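PDB 3G5S: methylenetetrahydrofolate--tRNA-(uracil-5-)-methyltransferase TrmFO from Thermus thermophilus, which probably catalyses the folate- and FAD-dependent methylation of uridine 54 in tRNA to 5-methyluridine, using methylenetetrahydrofolate as carbon donor and NADH or NADPH as reductant. Local coordinates for residues R3-A9 with V25-E31; T129-P135 with L331-L337. All coordinates share one frame. Residues are numbered along the deposited sequence.

Interaction 1. Residues R3-A9 with V25-E31; sequences RVNVVGA and VPVRLFE. With FAD (flavin-adenine dinucleotide), chain B.
Arg3, Arg28 and Phe30 have the largest areas covered where two extended, parallel strands of a Rossmann beta-alpha-beta unit, 4-7 and 27-30, lie 4.7 Å apart at 19°. Val4 pairs with Val27, Asn5 with Arg28, Val6 with Leu29 and Val7 with Phe30. Backbone hydrogen bonds run Val4 N to Pro26 O, Arg28 N to Val4 O, Val6 N to Arg28 O and Phe30 N to Val6 O, each 2.9 Å, and Gly8 N to Phe30 O at 2.8 Å.

Arg3, chi1 m and then extended, reaches across so that NH2 donates to Val27 O (3.1 Å). Arg28 (chi1 t, chi3 m) lays one guanidinium face over Arg3 CD and gives NH1 to Asn5 OD1 (2.9 Å). A water accepts from Arg3 NE and Arg28 NH2, both 2.9 Å, bridging the like charges. Phe30, chi1 m, sets its ring edge toward Asn5 OD1 (CE1 to OD1 3.5 Å). On the face opposite Asn5, Arg28 and Phe30, branched Val4, Val6 and Val27 suit the strands and meet Leu20 of helix 11-22.

Beyond the strands Gly8, with phi 105°, leaves room for FAD O4B, 3.3 Å from its CA. Glu31 OE2 accepts from Ala9 N (2.8 Å) and FAD O3B (2.7 Å), and OE1 from FAD O2B (2.7 Å). One carboxylate thus takes both ribose hydroxyls and ties the glycine-rich turn to the second strand, the hallmark of dinucleotide binding in this fold.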
ATOM      1  N   ARG A   3      29.429  -4.632  -0.245  1.00 12.08           N
ATOM      2  CA  ARG A   3      28.319  -3.689  -0.194  1.00 11.92           C
ATOM      3  C   ARG A   3      27.000  -4.429  -0.272  1.00 11.87           C
ATOM      4  O   ARG A   3      26.899  -5.456  -0.958  1.00 12.87           O
ATOM      5  CB  ARG A   3      28.394  -2.688  -1.353  1.00 12.03           C
ATOM      6  CG  ARG A   3      29.658  -1.862  -1.406  1.00 12.86           C
ATOM      7  CD  ARG A   3      29.692  -0.948  -2.622  1.00 13.59           C
ATOM      8  NE  ARG A   3      30.929  -0.183  -2.670  1.00 13.90           N
ATOM      9  CZ  ARG A   3      31.135   0.960  -2.024  1.00 14.27           C
ATOM     10  NH1 ARG A   3      32.307   1.562  -2.137  1.00 15.13           N
ATOM     11  NH2 ARG A   3      30.182   1.507  -1.275  1.00 14.47           N
ATOM     12  N   VAL A   4      25.996  -3.912   0.434  1.00 11.36           N
ATOM     13  CA  VAL A   4      24.627  -4.346   0.224  1.00 10.81           C
ATOM     14  C   VAL A   4      24.085  -3.650  -1.013  1.00 10.15           C
ATOM     15  O   VAL A   4      24.243  -2.440  -1.166  1.00 10.82           O
ATOM     16  CB  VAL A   4      23.749  -4.007   1.443  1.00 11.00           C
ATOM     17  CG1 VAL A   4      22.271  -4.190   1.109  1.00 10.71           C
ATOM     18  CG2 VAL A   4      24.156  -4.871   2.611  1.00 11.40           C
ATOM     19  N   ASN A   5      23.480  -4.422  -1.911  1.00 10.14           N
ATOM     20  CA  ASN A   5      22.869  -3.852  -3.098  1.00 10.77           C
ATOM     21  C   ASN A   5      21.511  -3.264  -2.769  1.00 10.47           C
ATOM     22  O   ASN A   5      20.713  -3.901  -2.087  1.00 10.85           O
ATOM     23  CB  ASN A   5      22.679  -4.929  -4.159  1.00 11.52           C
ATOM     24  CG  ASN A   5      23.979  -5.579  -4.564  1.00 12.12           C
ATOM     25  OD1 ASN A   5      24.908  -4.898  -4.999  1.00 13.41           O
ATOM     26  ND2 ASN A   5      24.057  -6.899  -4.425  1.00 13.44           N
ATOM     27  N   VAL A   6      21.255  -2.060  -3.270  1.00 10.10           N
ATOM     28  CA  VAL A   6      19.916  -1.485  -3.238  1.00 10.31           C
ATOM     29  C   VAL A   6      19.572  -1.138  -4.675  1.00 10.29           C
ATOM     30  O   VAL A   6      20.267  -0.347  -5.320  1.00 11.02           O
ATOM     31  CB  VAL A   6      19.822  -0.247  -2.324  1.00 10.84           C
ATOM     32  CG1 VAL A   6      18.417   0.372  -2.409  1.00 11.29           C
ATOM     33  CG2 VAL A   6      20.163  -0.622  -0.885  1.00 11.64           C
ATOM     34  N   VAL A   7      18.523  -1.768  -5.190  1.00 10.23           N
ATOM     35  CA  VAL A   7      18.170  -1.614  -6.587  1.00 10.64           C
ATOM     36  C   VAL A   7      16.977  -0.676  -6.711  1.00 10.14           C
ATOM     37  O   VAL A   7      15.853  -1.017  -6.334  1.00 10.40           O
ATOM     38  CB  VAL A   7      17.864  -2.976  -7.255  1.00 11.02           C
ATOM     39  CG1 VAL A   7      17.576  -2.778  -8.732  1.00 12.27           C
ATOM     40  CG2 VAL A   7      19.022  -3.958  -7.046  1.00 11.62           C
ATOM     41  N   GLY A   8      17.249   0.512  -7.239  1.00 11.03           N
ATOM     42  CA  GLY A   8      16.251   1.559  -7.377  1.00 11.67           C
ATOM     43  C   GLY A   8      16.475   2.643  -6.337  1.00 11.28           C
ATOM     44  O   GLY A   8      16.492   2.350  -5.142  1.00 12.22           O
ATOM     45  N   ALA A   9      16.650   3.883  -6.791  1.00 11.17           N
ATOM     46  CA  ALA A   9      16.881   5.019  -5.907  1.00 11.20           C
ATOM     47  C   ALA A   9      15.674   5.951  -5.876  1.00 11.00           C
ATOM     48  O   ALA A   9      15.807   7.170  -6.024  1.00 12.31           O
ATOM     49  CB  ALA A   9      18.129   5.769  -6.320  1.00 12.46           C
ATOM     50  N   VAL A  25      26.952   0.177   7.190  1.00 12.71           N
ATOM     51  CA  VAL A  25      27.029  -0.880   6.184  1.00 11.81           C
ATOM     52  C   VAL A  25      27.103  -0.245   4.795  1.00 11.64           C
ATOM     53  O   VAL A  25      26.207   0.491   4.404  1.00 12.59           O
ATOM     54  CB  VAL A  25      25.812  -1.817   6.285  1.00 11.83           C
ATOM     55  CG1 VAL A  25      25.881  -2.906   5.229  1.00 12.57           C
ATOM     56  CG2 VAL A  25      25.716  -2.422   7.678  1.00 13.15           C
ATOM     57  N   PRO A  26      28.181  -0.520   4.039  1.00 11.96           N
ATOM     58  CA  PRO A  26      28.310   0.111   2.721  1.00 12.52           C
ATOM     59  C   PRO A  26      27.238  -0.353   1.745  1.00 11.15           C
ATOM     60  O   PRO A  26      26.721  -1.476   1.845  1.00 12.01           O
ATOM     61  CB  PRO A  26      29.691  -0.352   2.244  1.00 13.30           C
ATOM     62  CG  PRO A  26      30.414  -0.719   3.494  1.00 13.55           C
ATOM     63  CD  PRO A  26      29.372  -1.304   4.388  1.00 12.85           C
ATOM     64  N   VAL A  27      26.929   0.517   0.791  1.00 11.70           N
ATOM     65  CA  VAL A  27      25.815   0.318  -0.119  1.00 11.69           C
ATOM     66  C   VAL A  27      26.278   0.504  -1.555  1.00 11.24           C
ATOM     67  O   VAL A  27      27.121   1.359  -1.845  1.00 11.79           O
ATOM     68  CB  VAL A  27      24.671   1.319   0.190  1.00 11.91           C
ATOM     69  CG1 VAL A  27      23.573   1.248  -0.861  1.00 12.17           C
ATOM     70  CG2 VAL A  27      24.109   1.063   1.587  1.00 12.30           C
ATOM     71  N   ARG A  28      25.733  -0.333  -2.430  1.00 11.54           N
ATOM     72  CA  ARG A  28      25.827  -0.166  -3.863  1.00 12.28           C
ATOM     73  C   ARG A  28      24.412   0.134  -4.335  1.00 10.86           C
ATOM     74  O   ARG A  28      23.550  -0.750  -4.339  1.00 11.67           O
ATOM     75  CB  ARG A  28      26.341  -1.457  -4.500  1.00 12.94           C
ATOM     76  CG  ARG A  28      26.599  -1.355  -5.981  1.00 14.71           C
ATOM     77  CD  ARG A  28      27.190  -2.652  -6.541  1.00 16.18           C
ATOM     78  NE  ARG A  28      28.499  -2.966  -5.969  1.00 17.16           N
ATOM     79  CZ  ARG A  28      28.729  -3.938  -5.087  1.00 17.69           C
ATOM     80  NH1 ARG A  28      27.736  -4.703  -4.652  1.00 18.32           N
ATOM     81  NH2 ARG A  28      29.958  -4.139  -4.634  1.00 19.91           N
ATOM     82  N   LEU A  29      24.176   1.395  -4.686  1.00 11.38           N
ATOM     83  CA  LEU A  29      22.847   1.873  -5.043  1.00 11.70           C
ATOM     84  C   LEU A  29      22.745   1.978  -6.551  1.00 11.72           C
ATOM     85  O   LEU A  29      23.450   2.777  -7.170  1.00 12.77           O
ATOM     86  CB  LEU A  29      22.605   3.238  -4.398  1.00 12.12           C
ATOM     87  CG  LEU A  29      21.274   3.930  -4.687  1.00 12.61           C
ATOM     88  CD1 LEU A  29      20.112   3.091  -4.188  1.00 12.34           C
ATOM     89  CD2 LEU A  29      21.260   5.305  -4.046  1.00 13.65           C
ATOM     90  N   PHE A  30      21.880   1.154  -7.136  1.00 11.75           N
ATOM     91  CA  PHE A  30      21.685   1.129  -8.582  1.00 11.83           C
ATOM     92  C   PHE A  30      20.500   2.003  -8.962  1.00 11.99           C
ATOM     93  O   PHE A  30      19.428   1.913  -8.357  1.00 12.41           O
ATOM     94  CB  PHE A  30      21.388  -0.294  -9.074  1.00 12.06           C
ATOM     95  CG  PHE A  30      22.526  -1.266  -8.920  1.00 12.97           C
ATOM     96  CD1 PHE A  30      22.690  -1.984  -7.747  1.00 13.73           C
ATOM     97  CD2 PHE A  30      23.399  -1.499  -9.969  1.00 14.29           C
ATOM     98  CE1 PHE A  30      23.719  -2.895  -7.618  1.00 14.72           C
ATOM     99  CE2 PHE A  30      24.427  -2.405  -9.840  1.00 15.19           C
ATOM    100  CZ  PHE A  30      24.589  -3.107  -8.671  1.00 15.83           C
ATOM    101  N   GLU A  31      20.689   2.832  -9.981  1.00 12.46           N
ATOM    102  CA  GLU A  31      19.607   3.638 -10.515  1.00 12.90           C
ATOM    103  C   GLU A  31      19.799   3.785 -12.011  1.00 13.34           C
ATOM    104  O   GLU A  31      20.850   4.232 -12.471  1.00 14.41           O
ATOM    105  CB  GLU A  31      19.565   5.012  -9.842  1.00 13.63           C
ATOM    106  CG  GLU A  31      18.516   5.947 -10.421  1.00 13.63           C
ATOM    107  CD  GLU A  31      17.144   5.310 -10.491  1.00 12.80           C
ATOM    108  OE1 GLU A  31      16.601   5.206 -11.615  1.00 13.29           O
ATOM    109  OE2 GLU A  31      16.614   4.907  -9.427  1.00 12.68           O
TER
HETATM  110  PA  FAD B 444       9.975   4.771  -7.265  1.00 10.67           P
HETATM  111  O1A FAD B 444       9.315   4.783  -8.613  1.00 11.62           O
HETATM  112  O2A FAD B 444       9.967   6.032  -6.458  1.00 11.15           O
HETATM  113  O5B FAD B 444      11.495   4.295  -7.380  1.00 10.59           O
HETATM  114  C5B FAD B 444      11.864   3.175  -8.160  1.00 11.11           C
HETATM  115  C4B FAD B 444      13.215   3.479  -8.775  1.00 11.06           C
HETATM  116  O4B FAD B 444      13.724   2.307  -9.389  1.00 11.27           O
HETATM  117  C3B FAD B 444      13.116   4.535  -9.874  1.00 11.74           C
HETATM  118  O3B FAD B 444      14.046   5.578  -9.655  1.00 12.32           O
HETATM  119  C2B FAD B 444      13.417   3.766 -11.161  1.00 12.17           C
HETATM  120  O2B FAD B 444      14.072   4.520 -12.161  1.00 13.18           O
HETATM  121  C1B FAD B 444      14.305   2.647 -10.650  1.00 11.61           C
HETATM  122  N9A FAD B 444      14.341   1.393 -11.417  1.00 12.28           N
HETATM  123  C8A FAD B 444      13.284   0.669 -11.895  1.00 12.36           C
HETATM  124  N7A FAD B 444      13.754  -0.469 -12.446  1.00 12.35           N
HETATM  125  C5A FAD B 444      15.107  -0.475 -12.309  1.00 12.13           C
HETATM  126  C6A FAD B 444      16.099  -1.373 -12.679  1.00 12.86           C
HETATM  127  N6A FAD B 444      15.820  -2.597 -13.144  1.00 13.38           N
HETATM  128  N1A FAD B 444      17.399  -1.071 -12.376  1.00 13.18           N
HETATM  129  C2A FAD B 444      17.737   0.103 -11.744  1.00 13.01           C
HETATM  130  N3A FAD B 444      16.763   1.000 -11.370  1.00 12.54           N
HETATM  131  C4A FAD B 444      15.482   0.695 -11.665  1.00 11.85           C
HETATM  132  N1  FAD B 444       2.159   8.127  -4.520  1.00 15.04           N
HETATM  133  C2  FAD B 444       1.624   9.042  -3.650  1.00 16.21           C
HETATM  134  O2  FAD B 444       1.728   8.884  -2.435  1.00 16.23           O
HETATM  135  N3  FAD B 444       0.967  10.151  -4.149  1.00 18.11           N
HETATM  136  C4  FAD B 444       0.831  10.379  -5.508  1.00 18.79           C
HETATM  137  O4  FAD B 444       0.241  11.385  -5.922  1.00 21.94           O
HETATM  138  C4X FAD B 444       1.381   9.442  -6.382  1.00 17.33           C
HETATM  139  N5  FAD B 444       1.274   9.607  -7.744  1.00 19.08           N
HETATM  140  C5X FAD B 444       1.832   8.674  -8.594  1.00 17.96           C
HETATM  141  C6  FAD B 444       1.725   8.859  -9.969  1.00 18.31           C
HETATM  142  C7  FAD B 444       2.269   7.931 -10.847  1.00 18.98           C
HETATM  143  C7M FAD B 444       2.149   8.136 -12.332  1.00 20.72           C
HETATM  144  C8  FAD B 444       2.930   6.817 -10.342  1.00 19.27           C
HETATM  145  C8M FAD B 444       3.526   5.808 -11.281  1.00 21.41           C
HETATM  146  C9  FAD B 444       3.042   6.631  -8.966  1.00 17.50           C
HETATM  147  C9A FAD B 444       2.493   7.557  -8.082  1.00 16.22           C
HETATM  148  N10 FAD B 444       2.586   7.364  -6.709  1.00 14.49           N
HETATM  149  C10 FAD B 444       2.039   8.322  -5.876  1.00 15.38           C
HETATM  150  C1' FAD B 444       2.676   5.956  -6.167  1.00 13.26           C
HETATM  151  C2' FAD B 444       3.938   5.682  -5.330  1.00 12.03           C
HETATM  152  O2' FAD B 444       3.788   6.085  -3.979  1.00 11.65           O
HETATM  153  C3' FAD B 444       5.191   6.297  -5.952  1.00 11.23           C
HETATM  154  O3' FAD B 444       5.387   5.650  -7.193  1.00 12.20           O
HETATM  155  C4' FAD B 444       6.440   6.132  -5.089  1.00 11.28           C
HETATM  156  O4' FAD B 444       7.463   6.927  -5.656  1.00 11.90           O
HETATM  157  C5' FAD B 444       6.869   4.675  -4.965  1.00 10.60           C
HETATM  158  O5' FAD B 444       8.160   4.606  -4.400  1.00 10.09           O
HETATM  159  P   FAD B 444       9.146   3.426  -4.841  1.00  9.68           P
HETATM  160  O1P FAD B 444       8.507   2.092  -4.625  1.00  9.56           O
HETATM  161  O2P FAD B 444      10.452   3.685  -4.164  1.00 10.20           O
HETATM  162  O3P FAD B 444       9.275   3.591  -6.433  1.00  9.96           O
HETATM  163  O   HOH W   1      29.539  -6.470  -2.577  1.00 20.22           O
HETATM  164  O   HOH W   2      32.214  -2.346  -4.072  1.00 32.21           O

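Interaction 2. Residues T129-P135 with L331-L337; sequences TVLATGP and LYAAGVL. With FAD (flavin-adenine dinucleotide), chain B.
Two parallel strands of the Rossmann-type FAD-binding sheet, 129-131 and 331-333, pair here although 195 residues separate the segments; their axes approach to 4.5 Å at 24°. Thr129 pairs with Leu331, Val130 with Tyr332 and Leu131 with Ala333.

Thr129 opens the pairing: its O accepts from Tyr332 N (2.9 Å), while its OG1 bonds to Gly127 O and Asn5 ND2, so a hydroxyl is well placed at this buried position. Val130, chi1 t, turns to the same face as Tyr332 (CG2 to Tyr332 CB 4.2 Å), and both lie against helix 343-361. Leu131 returns to the backbone pattern, N to Tyr332 O 2.8 Å and Ala334 N to Leu131 O 3.0 Å. Its side chain, chi1 m and chi2 t, faces helix 139-149 with CG 4.0 Å from Leu331 CD1 and CB 3.7 Å from Leu337 CD2.

From Ala132 the chains leave the strand pairing and line the cofactor. Small Ala132 lies beside Gly13 of the glycine-rich turn; Thr133, chi1 p, bonds through OG1 to Thr137 and sets OG1 3.7 Å from Leu337 CD2. Gly134, with phi 80°, lets its CA come within 3.2 Å of FAD O3P, where a CB would collide; Gly335, at phi 75°, likewise has no CB to strike FAD O1P, 3.4 Å from its CA. The segment ends at rigid Pro135, its CD 3.8 Å from Val336 CB and its CG 3.4 Å from FAD O3'.

Val336 N donates to FAD O1P (2.9 Å), and one water accepts from Gly134 N (2.8 Å) and Leu337 N (3.0 Å) while donating to Ala334 O and FAD O1P, 2.7 Å each.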
ATOM      1  N   THR A 129      20.657  -7.987  -0.677  1.00 10.38           N
ATOM      2  CA  THR A 129      20.113  -7.116  -1.710  1.00 10.20           C
ATOM      3  C   THR A 129      18.700  -6.681  -1.348  1.00  9.38           C
ATOM      4  O   THR A 129      17.870  -7.509  -0.957  1.00 10.31           O
ATOM      5  CB  THR A 129      20.060  -7.875  -3.065  1.00 11.08           C
ATOM      6  OG1 THR A 129      21.390  -8.159  -3.505  1.00 11.39           O
ATOM      7  CG2 THR A 129      19.360  -7.070  -4.132  1.00 12.14           C
ATOM      8  N   VAL A 130      18.428  -5.386  -1.500  1.00  9.60           N
ATOM      9  CA  VAL A 130      17.080  -4.837  -1.388  1.00  9.44           C
ATOM     10  C   VAL A 130      16.596  -4.418  -2.772  1.00  9.42           C
ATOM     11  O   VAL A 130      17.269  -3.644  -3.457  1.00 10.66           O
ATOM     12  CB  VAL A 130      17.061  -3.598  -0.462  1.00 10.28           C
ATOM     13  CG1 VAL A 130      15.652  -3.012  -0.380  1.00 10.92           C
ATOM     14  CG2 VAL A 130      17.578  -3.953   0.924  1.00 11.23           C
ATOM     15  N   LEU A 131      15.440  -4.938  -3.182  1.00  9.42           N
ATOM     16  CA  LEU A 131      14.812  -4.553  -4.447  1.00  9.40           C
ATOM     17  C   LEU A 131      13.745  -3.494  -4.192  1.00  9.72           C
ATOM     18  O   LEU A 131      12.830  -3.706  -3.404  1.00 10.15           O
ATOM     19  CB  LEU A 131      14.176  -5.766  -5.116  1.00  9.99           C
ATOM     20  CG  LEU A 131      15.116  -6.937  -5.395  1.00 10.52           C
ATOM     21  CD1 LEU A 131      14.335  -8.072  -6.003  1.00 12.42           C
ATOM     22  CD2 LEU A 131      16.287  -6.529  -6.292  1.00 11.69           C
ATOM     23  N   ALA A 132      13.870  -2.359  -4.871  1.00  9.48           N
ATOM     24  CA  ALA A 132      13.007  -1.203  -4.616  1.00  9.89           C
ATOM     25  C   ALA A 132      12.736  -0.450  -5.921  1.00  9.64           C
ATOM     26  O   ALA A 132      12.931   0.760  -6.018  1.00 10.20           O
ATOM     27  CB  ALA A 132      13.654  -0.284  -3.574  1.00 10.70           C
ATOM     28  N   THR A 133      12.272  -1.181  -6.928  1.00  9.82           N
ATOM     29  CA  THR A 133      12.224  -0.659  -8.285  1.00 10.26           C
ATOM     30  C   THR A 133      10.891  -0.027  -8.686  1.00 10.61           C
ATOM     31  O   THR A 133      10.773   0.506  -9.785  1.00 11.11           O
ATOM     32  CB  THR A 133      12.665  -1.746  -9.280  1.00 10.63           C
ATOM     33  OG1 THR A 133      12.043  -2.988  -8.931  1.00 10.95           O
ATOM     34  CG2 THR A 133      14.174  -1.926  -9.208  1.00 11.85           C
ATOM     35  N   GLY A 134       9.909  -0.060  -7.791  1.00 10.56           N
ATOM     36  CA  GLY A 134       8.729   0.770  -7.929  1.00 11.07           C
ATOM     37  C   GLY A 134       7.657   0.289  -8.880  1.00 11.15           C
ATOM     38  O   GLY A 134       7.736  -0.797  -9.454  1.00 11.59           O
ATOM     39  N   PRO A 135       6.632   1.122  -9.066  1.00 11.59           N
ATOM     40  CA  PRO A 135       5.503   0.748  -9.922  1.00 12.28           C
ATOM     41  C   PRO A 135       5.906   0.550 -11.379  1.00 12.57           C
ATOM     42  O   PRO A 135       5.212  -0.158 -12.099  1.00 13.52           O
ATOM     43  CB  PRO A 135       4.561   1.946  -9.802  1.00 13.31           C
ATOM     44  CG  PRO A 135       5.416   3.076  -9.376  1.00 13.57           C
ATOM     45  CD  PRO A 135       6.505   2.493  -8.535  1.00 11.89           C
ATOM     46  N   LEU A 331      17.435 -11.469   0.600  1.00 10.36           N
ATOM     47  CA  LEU A 331      16.793 -10.661  -0.436  1.00  9.90           C
ATOM     48  C   LEU A 331      15.556 -10.028   0.183  1.00  9.03           C
ATOM     49  O   LEU A 331      14.803 -10.708   0.881  1.00  9.28           O
ATOM     50  CB  LEU A 331      16.390 -11.530  -1.634  1.00 10.80           C
ATOM     51  CG  LEU A 331      15.851 -10.796  -2.860  1.00 11.52           C
ATOM     52  CD1 LEU A 331      16.915  -9.913  -3.500  1.00 11.20           C
ATOM     53  CD2 LEU A 331      15.275 -11.770  -3.881  1.00 12.36           C
ATOM     54  N   TYR A 332      15.352  -8.740  -0.087  1.00  9.22           N
ATOM     55  CA  TYR A 332      14.248  -7.973   0.495  1.00  9.45           C
ATOM     56  C   TYR A 332      13.547  -7.196  -0.604  1.00  8.98           C
ATOM     57  O   TYR A 332      14.147  -6.899  -1.644  1.00  9.62           O
ATOM     58  CB  TYR A 332      14.766  -6.969   1.552  1.00  9.97           C
ATOM     59  CG  TYR A 332      15.640  -7.624   2.582  1.00  9.93           C
ATOM     60  CD1 TYR A 332      16.972  -7.878   2.303  1.00 10.07           C
ATOM     61  CD2 TYR A 332      15.136  -8.040   3.813  1.00 10.41           C
ATOM     62  CE1 TYR A 332      17.776  -8.524   3.188  1.00 10.78           C
ATOM     63  CE2 TYR A 332      15.953  -8.691   4.730  1.00 11.02           C
ATOM     64  CZ  TYR A 332      17.283  -8.931   4.400  1.00 11.28           C
ATOM     65  OH  TYR A 332      18.146  -9.576   5.255  1.00 12.76           O
ATOM     66  N   ALA A 333      12.281  -6.860  -0.369  1.00  9.20           N
ATOM     67  CA  ALA A 333      11.559  -5.940  -1.244  1.00  9.27           C
ATOM     68  C   ALA A 333      11.051  -4.766  -0.428  1.00  9.08           C
ATOM     69  O   ALA A 333      10.710  -4.915   0.743  1.00 10.40           O
ATOM     70  CB  ALA A 333      10.396  -6.632  -1.938  1.00 11.22           C
ATOM     71  N   ALA A 334      10.992  -3.603  -1.057  1.00  8.68           N
ATOM     72  CA  ALA A 334      10.446  -2.420  -0.411  1.00  9.12           C
ATOM     73  C   ALA A 334       9.740  -1.551  -1.432  1.00  8.90           C
ATOM     74  O   ALA A 334       9.962  -1.675  -2.641  1.00  9.68           O
ATOM     75  CB  ALA A 334      11.551  -1.635   0.286  1.00 10.64           C
ATOM     76  N   GLY A 335       8.884  -0.662  -0.939  1.00  9.16           N
ATOM     77  CA  GLY A 335       8.158   0.245  -1.799  1.00  9.55           C
ATOM     78  C   GLY A 335       7.028  -0.449  -2.524  1.00  8.83           C
ATOM     79  O   GLY A 335       6.528  -1.492  -2.097  1.00  9.25           O
ATOM     80  N   VAL A 336       6.599   0.154  -3.626  1.00  9.36           N
ATOM     81  CA  VAL A 336       5.493  -0.391  -4.395  1.00  9.91           C
ATOM     82  C   VAL A 336       5.758  -1.843  -4.814  1.00  9.25           C
ATOM     83  O   VAL A 336       4.838  -2.662  -4.843  1.00  9.78           O
ATOM     84  CB  VAL A 336       5.202   0.504  -5.604  1.00 10.62           C
ATOM     85  CG1 VAL A 336       4.324  -0.213  -6.631  1.00 13.13           C
ATOM     86  CG2 VAL A 336       4.534   1.783  -5.125  1.00 10.81           C
ATOM     87  N   LEU A 337       7.006  -2.173  -5.134  1.00  9.50           N
ATOM     88  CA  LEU A 337       7.303  -3.548  -5.512  1.00  9.56           C
ATOM     89  C   LEU A 337       6.859  -4.552  -4.435  1.00  9.27           C
ATOM     90  O   LEU A 337       6.446  -5.674  -4.745  1.00  9.73           O
ATOM     91  CB  LEU A 337       8.796  -3.702  -5.816  1.00  9.44           C
ATOM     92  CG  LEU A 337       9.221  -5.086  -6.313  1.00 10.29           C
ATOM     93  CD1 LEU A 337       8.634  -5.369  -7.700  1.00 10.98           C
ATOM     94  CD2 LEU A 337      10.737  -5.200  -6.326  1.00 10.79           C
TER
HETATM   95  PA  FAD B 444       9.975   4.771  -7.265  1.00 10.67           P
HETATM   96  O1A FAD B 444       9.315   4.783  -8.613  1.00 11.62           O
HETATM   97  O2A FAD B 444       9.967   6.032  -6.458  1.00 11.15           O
HETATM   98  O5B FAD B 444      11.495   4.295  -7.380  1.00 10.59           O
HETATM   99  C5B FAD B 444      11.864   3.175  -8.160  1.00 11.11           C
HETATM  100  C4B FAD B 444      13.215   3.479  -8.775  1.00 11.06           C
HETATM  101  O4B FAD B 444      13.724   2.307  -9.389  1.00 11.27           O
HETATM  102  C3B FAD B 444      13.116   4.535  -9.874  1.00 11.74           C
HETATM  103  O3B FAD B 444      14.046   5.578  -9.655  1.00 12.32           O
HETATM  104  C2B FAD B 444      13.417   3.766 -11.161  1.00 12.17           C
HETATM  105  O2B FAD B 444      14.072   4.520 -12.161  1.00 13.18           O
HETATM  106  C1B FAD B 444      14.305   2.647 -10.650  1.00 11.61           C
HETATM  107  N9A FAD B 444      14.341   1.393 -11.417  1.00 12.28           N
HETATM  108  C8A FAD B 444      13.284   0.669 -11.895  1.00 12.36           C
HETATM  109  N7A FAD B 444      13.754  -0.469 -12.446  1.00 12.35           N
HETATM  110  C5A FAD B 444      15.107  -0.475 -12.309  1.00 12.13           C
HETATM  111  C6A FAD B 444      16.099  -1.373 -12.679  1.00 12.86           C
HETATM  112  N6A FAD B 444      15.820  -2.597 -13.144  1.00 13.38           N
HETATM  113  N1A FAD B 444      17.399  -1.071 -12.376  1.00 13.18           N
HETATM  114  C2A FAD B 444      17.737   0.103 -11.744  1.00 13.01           C
HETATM  115  N3A FAD B 444      16.763   1.000 -11.370  1.00 12.54           N
HETATM  116  C4A FAD B 444      15.482   0.695 -11.665  1.00 11.85           C
HETATM  117  N1  FAD B 444       2.159   8.127  -4.520  1.00 15.04           N
HETATM  118  C2  FAD B 444       1.624   9.042  -3.650  1.00 16.21           C
HETATM  119  O2  FAD B 444       1.728   8.884  -2.435  1.00 16.23           O
HETATM  120  N3  FAD B 444       0.967  10.151  -4.149  1.00 18.11           N
HETATM  121  C4  FAD B 444       0.831  10.379  -5.508  1.00 18.79           C
HETATM  122  O4  FAD B 444       0.241  11.385  -5.922  1.00 21.94           O
HETATM  123  C4X FAD B 444       1.381   9.442  -6.382  1.00 17.33           C
HETATM  124  N5  FAD B 444       1.274   9.607  -7.744  1.00 19.08           N
HETATM  125  C5X FAD B 444       1.832   8.674  -8.594  1.00 17.96           C
HETATM  126  C6  FAD B 444       1.725   8.859  -9.969  1.00 18.31           C
HETATM  127  C7  FAD B 444       2.269   7.931 -10.847  1.00 18.98           C
HETATM  128  C7M FAD B 444       2.149   8.136 -12.332  1.00 20.72           C
HETATM  129  C8  FAD B 444       2.930   6.817 -10.342  1.00 19.27           C
HETATM  130  C8M FAD B 444       3.526   5.808 -11.281  1.00 21.41           C
HETATM  131  C9  FAD B 444       3.042   6.631  -8.966  1.00 17.50           C
HETATM  132  C9A FAD B 444       2.493   7.557  -8.082  1.00 16.22           C
HETATM  133  N10 FAD B 444       2.586   7.364  -6.709  1.00 14.49           N
HETATM  134  C10 FAD B 444       2.039   8.322  -5.876  1.00 15.38           C
HETATM  135  C1' FAD B 444       2.676   5.956  -6.167  1.00 13.26           C
HETATM  136  C2' FAD B 444       3.938   5.682  -5.330  1.00 12.03           C
HETATM  137  O2' FAD B 444       3.788   6.085  -3.979  1.00 11.65           O
HETATM  138  C3' FAD B 444       5.191   6.297  -5.952  1.00 11.23           C
HETATM  139  O3' FAD B 444       5.387   5.650  -7.193  1.00 12.20           O
HETATM  140  C4' FAD B 444       6.440   6.132  -5.089  1.00 11.28           C
HETATM  141  O4' FAD B 444       7.463   6.927  -5.656  1.00 11.90           O
HETATM  142  C5' FAD B 444       6.869   4.675  -4.965  1.00 10.60           C
HETATM  143  O5' FAD B 444       8.160   4.606  -4.400  1.00 10.09           O
HETATM  144  P   FAD B 444       9.146   3.426  -4.841  1.00  9.68           P
HETATM  145  O1P FAD B 444       8.507   2.092  -4.625  1.00  9.56           O
HETATM  146  O2P FAD B 444      10.452   3.685  -4.164  1.00 10.20           O
HETATM  147  O3P FAD B 444       9.275   3.591  -6.433  1.00  9.96           O
HETATM  148  O   HOH W   3       9.470  -0.447  -5.033  1.00 10.08           O

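Along the chain both segments of interaction 1 precede those of interaction 2, yet their centres lie only 11 Å apart because both belong to one five-stranded parallel sheet, ordered 114-117, 27-30, 4-7, 129-131, 331-333. Strands 4-7 and 129-131 are neighbours, probably hydrogen-bonded from Asn5 O to Val130 N and from Val7 O to Ala132 N, both 2.8 Å; Val7 CG2 also packs 3.8 Å from Leu131 CD2. The C-terminal ends of the four strands therefore lie together at one end of the sheet, where residues 3-9 and 25-31 hold the adenosine ribose, while 129-135 and 331-337 reach the pyrophosphate. One continuous sheet thereby positions an extended FAD.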